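Local coordinates for ORC1-type DNA replication protein 2 (Aeropyrum pernix, PDB 1W5T) that binds DNA and ATP and takes part in regulating DNA replication, as an AAA+ ATPase of the Cdc6/Orc family with a winged-helix domain, at residues 226-231 / 235-240. Numbering follows the deposited sequence.
With ANP (phosphoaminophosphonic acid-adenylate ester), chain D.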
ATOM      1  N   GLN A 226      13.826  15.730   4.873  1.00 14.90           N
ATOM      2  CA  GLN A 226      14.181  14.829   5.945  1.00 14.36           C
ATOM      3  C   GLN A 226      15.173  13.730   5.503  1.00 15.03           C
ATOM      4  O   GLN A 226      16.127  13.460   6.214  1.00 14.41           O
ATOM      5  CB  GLN A 226      12.898  14.215   6.561  1.00 14.45           C
ATOM      6  CG  GLN A 226      13.129  13.221   7.685  1.00 13.70           C
ATOM      7  CD  GLN A 226      11.841  12.632   8.214  1.00 16.57           C
ATOM      8  OE1 GLN A 226      11.010  12.125   7.439  1.00 15.58           O
ATOM      9  NE2 GLN A 226      11.658  12.685   9.544  1.00 15.90           N
ATOM     10  N   ARG A 227      14.990  13.101   4.343  1.00 15.55           N
ATOM     11  CA  ARG A 227      16.037  12.177   3.873  1.00 15.58           C
ATOM     12  C   ARG A 227      17.409  12.891   3.636  1.00 16.13           C
ATOM     13  O   ARG A 227      18.471  12.404   4.044  1.00 15.92           O
ATOM     14  CB  ARG A 227      15.604  11.393   2.625  1.00 15.59           C
ATOM     15  CG  ARG A 227      14.602  10.260   2.817  1.00 15.12           C
ATOM     16  CD  ARG A 227      14.551   9.554   4.206  1.00 14.73           C
ATOM     17  NE  ARG A 227      13.231   8.999   4.366  1.00 13.18           N
ATOM     18  CZ  ARG A 227      12.918   7.725   4.200  1.00 15.25           C
ATOM     19  NH1 ARG A 227      13.874   6.816   3.924  1.00 12.09           N
ATOM     20  NH2 ARG A 227      11.633   7.344   4.340  1.00 13.51           N
ATOM     21  N   ALA A 228      17.400  14.040   2.988  1.00 16.92           N
ATOM     22  CA  ALA A 228      18.657  14.775   2.818  1.00 18.57           C
ATOM     23  C   ALA A 228      19.359  15.041   4.180  1.00 19.76           C
ATOM     24  O   ALA A 228      20.496  14.589   4.409  1.00 19.62           O
ATOM     25  CB  ALA A 228      18.439  16.047   2.073  1.00 18.22           C
ATOM     26  N   GLU A 229      18.638  15.682   5.099  1.00 20.95           N
ATOM     27  CA  GLU A 229      19.132  15.990   6.451  1.00 22.39           C
ATOM     28  C   GLU A 229      19.751  14.849   7.213  1.00 23.14           C
ATOM     29  O   GLU A 229      20.814  15.024   7.797  1.00 24.07           O
ATOM     30  CB  GLU A 229      18.042  16.628   7.308  1.00 23.01           C
ATOM     31  CG  GLU A 229      17.676  18.053   6.938  1.00 23.44           C
ATOM     32  CD  GLU A 229      16.515  18.556   7.755  1.00 28.13           C
ATOM     33  OE1 GLU A 229      16.023  19.665   7.501  1.00 32.90           O
ATOM     34  OE2 GLU A 229      16.072  17.855   8.672  1.00 31.66           O
ATOM     35  N   LEU A 230      19.098  13.682   7.214  1.00 23.97           N
ATOM     36  CA  LEU A 230      19.602  12.486   7.879  1.00 23.59           C
ATOM     37  C   LEU A 230      20.636  11.735   7.053  1.00 24.45           C
ATOM     38  O   LEU A 230      21.445  10.980   7.593  1.00 25.30           O
ATOM     39  CB  LEU A 230      18.431  11.539   8.137  1.00 23.39           C
ATOM     40  CG  LEU A 230      17.224  12.118   8.898  1.00 24.76           C
ATOM     41  CD1 LEU A 230      16.004  11.158   8.842  1.00 22.11           C
ATOM     42  CD2 LEU A 230      17.568  12.507  10.360  1.00 24.61           C
ATOM     43  N   GLY A 231      20.580  11.871   5.736  1.00 24.20           N
ATOM     44  CA  GLY A 231      21.255  10.905   4.896  1.00 24.01           C
ATOM     45  C   GLY A 231      22.357  11.498   4.053  1.00 24.04           C
ATOM     46  O   GLY A 231      23.307  10.814   3.706  1.00 23.46           O
ATOM     47  N   THR A 235      26.452  19.855   2.796  1.00 28.00           N
ATOM     48  CA  THR A 235      26.940  20.738   1.716  1.00 27.28           C
ATOM     49  C   THR A 235      26.452  20.278   0.325  1.00 26.32           C
ATOM     50  O   THR A 235      26.473  21.027  -0.677  1.00 26.20           O
ATOM     51  CB  THR A 235      28.474  20.832   1.757  1.00 27.43           C
ATOM     52  OG1 THR A 235      29.054  19.518   1.757  1.00 26.99           O
ATOM     53  CG2 THR A 235      28.936  21.412   3.112  1.00 28.57           C
ATOM     54  N   VAL A 236      25.968  19.045   0.308  1.00 24.26           N
ATOM     55  CA  VAL A 236      25.706  18.316  -0.902  1.00 22.50           C
ATOM     56  C   VAL A 236      24.450  18.782  -1.629  1.00 21.28           C
ATOM     57  O   VAL A 236      24.362  18.672  -2.847  1.00 20.99           O
ATOM     58  CB  VAL A 236      25.649  16.825  -0.538  1.00 23.34           C
ATOM     59  CG1 VAL A 236      24.608  16.059  -1.346  1.00 22.86           C
ATOM     60  CG2 VAL A 236      27.058  16.204  -0.607  1.00 22.70           C
ATOM     61  N   TRP A 237      23.497  19.344  -0.898  1.00 20.41           N
ATOM     62  CA  TRP A 237      22.172  19.600  -1.468  1.00 19.49           C
ATOM     63  C   TRP A 237      21.637  20.971  -1.168  1.00 19.65           C
ATOM     64  O   TRP A 237      22.028  21.615  -0.232  1.00 18.73           O
ATOM     65  CB  TRP A 237      21.165  18.559  -0.978  1.00 18.68           C
ATOM     66  CG  TRP A 237      20.870  18.667   0.493  1.00 17.23           C
ATOM     67  CD1 TRP A 237      21.623  18.147   1.535  1.00 15.50           C
ATOM     68  CD2 TRP A 237      19.764  19.340   1.099  1.00 12.07           C
ATOM     69  NE1 TRP A 237      21.035  18.466   2.739  1.00 16.21           N
ATOM     70  CE2 TRP A 237      19.890  19.187   2.507  1.00 13.31           C
ATOM     71  CE3 TRP A 237      18.659  20.029   0.607  1.00 14.29           C
ATOM     72  CZ2 TRP A 237      18.947  19.709   3.427  1.00 12.27           C
ATOM     73  CZ3 TRP A 237      17.720  20.574   1.547  1.00 15.60           C
ATOM     74  CH2 TRP A 237      17.886  20.400   2.928  1.00 12.35           C
ATOM     75  N   GLU A 238      20.679  21.362  -1.976  1.00 20.69           N
ATOM     76  CA  GLU A 238      19.999  22.613  -1.872  1.00 22.29           C
ATOM     77  C   GLU A 238      18.504  22.314  -2.007  1.00 22.23           C
ATOM     78  O   GLU A 238      18.159  21.385  -2.727  1.00 22.19           O
ATOM     79  CB  GLU A 238      20.406  23.394  -3.092  1.00 23.02           C
ATOM     80  CG  GLU A 238      20.620  24.835  -2.884  1.00 27.85           C
ATOM     81  CD  GLU A 238      22.023  25.197  -2.560  1.00 33.98           C
ATOM     82  OE1 GLU A 238      22.506  24.756  -1.466  1.00 34.14           O
ATOM     83  OE2 GLU A 238      22.587  25.973  -3.400  1.00 36.62           O
ATOM     84  N   PRO A 239      17.637  23.100  -1.350  1.00 21.98           N
ATOM     85  CA  PRO A 239      16.185  22.981  -1.545  1.00 22.01           C
ATOM     86  C   PRO A 239      15.739  22.743  -2.974  1.00 21.54           C
ATOM     87  O   PRO A 239      14.931  21.847  -3.160  1.00 21.75           O
ATOM     88  CB  PRO A 239      15.651  24.340  -1.028  1.00 22.23           C
ATOM     89  CG  PRO A 239      16.592  24.605   0.169  1.00 22.09           C
ATOM     90  CD  PRO A 239      17.961  24.159  -0.357  1.00 21.66           C
ATOM     91  N   ARG A 240      16.260  23.497  -3.941  1.00 21.49           N
ATOM     92  CA  ARG A 240      15.767  23.471  -5.323  1.00 21.51           C
ATOM     93  C   ARG A 240      15.991  22.146  -5.983  1.00 20.59           C
ATOM     94  O   ARG A 240      15.176  21.744  -6.834  1.00 20.07           O
ATOM     95  CB  ARG A 240      16.404  24.551  -6.196  1.00 22.80           C
ATOM     96  CG  ARG A 240      17.879  24.760  -5.968  1.00 26.54           C
ATOM     97  CD  ARG A 240      18.399  25.930  -6.767  1.00 33.81           C
ATOM     98  NE  ARG A 240      19.731  26.298  -6.367  1.00 38.53           N
ATOM     99  CZ  ARG A 240      20.892  25.881  -6.887  1.00 41.85           C
ATOM    100  NH1 ARG A 240      21.010  25.045  -7.932  1.00 39.84           N
ATOM    101  NH2 ARG A 240      21.980  26.372  -6.316  1.00 45.23           N
TER
HETATM  102  PG  ANP D 700       3.625  -0.316  -1.815  1.00 13.70           P
HETATM  103  O1G ANP D 700       4.700  -0.863  -2.845  1.00 19.20           O
HETATM  104  O2G ANP D 700       3.393  -1.435  -0.708  1.00 17.59           O
HETATM  105  O3G ANP D 700       2.252   0.094  -2.500  1.00 13.19           O
HETATM  106  PB  ANP D 700       3.800   1.571   0.494  1.00  9.28           P
HETATM  107  O1B ANP D 700       3.698   0.464   1.618  1.00 14.31           O
HETATM  108  O2B ANP D 700       2.407   2.251   0.334  1.00 12.13           O
HETATM  109  N3B ANP D 700       4.389   0.992  -1.003  1.00 11.12           N
HETATM  110  PA  ANP D 700       6.106   2.591   1.879  1.00  8.06           P
HETATM  111  O1A ANP D 700       5.685   2.726   3.416  1.00 11.27           O
HETATM  112  O2A ANP D 700       6.896   1.232   1.677  1.00 10.42           O
HETATM  113  O3A ANP D 700       4.841   2.757   0.889  1.00 11.35           O
HETATM  114  O5' ANP D 700       6.955   3.892   1.441  1.00 14.09           O
HETATM  115  C5' ANP D 700       7.706   4.150   0.243  1.00  9.32           C
HETATM  116  C4' ANP D 700       8.964   4.902   0.685  1.00 10.21           C
HETATM  117  O4' ANP D 700       8.632   6.227   1.120  1.00  9.99           O
HETATM  118  C3' ANP D 700       9.639   4.271   1.900  1.00  9.68           C
HETATM  119  O3' ANP D 700      11.018   4.483   1.788  1.00  8.65           O
HETATM  120  C2' ANP D 700       9.125   5.065   3.094  1.00  9.19           C
HETATM  121  O2' ANP D 700       9.948   5.058   4.261  1.00  9.02           O
HETATM  122  C1' ANP D 700       9.000   6.454   2.484  1.00  8.21           C
HETATM  123  N9  ANP D 700       7.877   7.170   3.077  1.00 10.03           N
HETATM  124  C8  ANP D 700       6.546   6.992   2.747  1.00  8.09           C
HETATM  125  N7  ANP D 700       5.734   7.804   3.468  1.00  5.12           N
HETATM  126  C5  ANP D 700       6.514   8.560   4.255  1.00  7.11           C
HETATM  127  C6  ANP D 700       6.419   9.637   5.292  1.00  8.46           C
HETATM  128  N6  ANP D 700       5.228  10.170   5.688  1.00  6.17           N
HETATM  129  N1  ANP D 700       7.556  10.092   5.888  1.00  6.40           N
HETATM  130  C2  ANP D 700       8.762   9.641   5.580  1.00  7.85           C
HETATM  131  N3  ANP D 700       8.985   8.658   4.672  1.00 11.50           N
HETATM  132  C4  ANP D 700       7.872   8.103   3.985  1.00  7.81           C
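Ala228, on the last turns of helix 217-231, faces Trp237, in the linker that leads into helix 239-249, with their CA atoms 7.3 Å apart. The methyl group of Ala228 sits over one face of the indole. Its CB lies 3.5 Å from the centroid of the five-membered ring of Trp237, only 11° off the ring normal, which makes a CH-pi contact. The closest single atom is CE2 of Trp237, at 3.5 Å from CB of Ala228. With CG between the backbone N and the carbonyl carbon (chi1 67°), the indole of Trp237 reaches toward the helix and turns one face to the Ala228 methyl. Glu229 adds a looser contact at the benzo part of the indole, with its CG 4.1 Å from CZ2 of Trp237. The carboxylate of Glu229 plays another role, a salt bridge to Arg25. Trp237 also touches Glu225, about one turn before Ala228 and Glu229 on helix 217-231. An alanine in place of Trp237 would probably leave the Ala228 methyl without its aromatic cover and open a gap between the helix and the linker. Glu238 is the N-cap residue of helix 239-249, and its OE2 forms a salt bridge with NH2 of Arg240 (3.0 Å). Arg227 turns to the nucleotide instead. Its NH2 donates to O2' of ANP at 2.8 Å and to N3 of ANP at 3.0 Å, so one nitrogen grips both ribose and adenine. NH1 of Arg227 is held by the carbonyl of Val14. Both segments belong to the ATPase lid of this AAA+ protein, and the contact packs the linker against the end of the helix that carries this nucleotide-binding arginine. It rests on a methyl over an indole face, so shape and close packing carry it rather than directional polar bonds between the two segments.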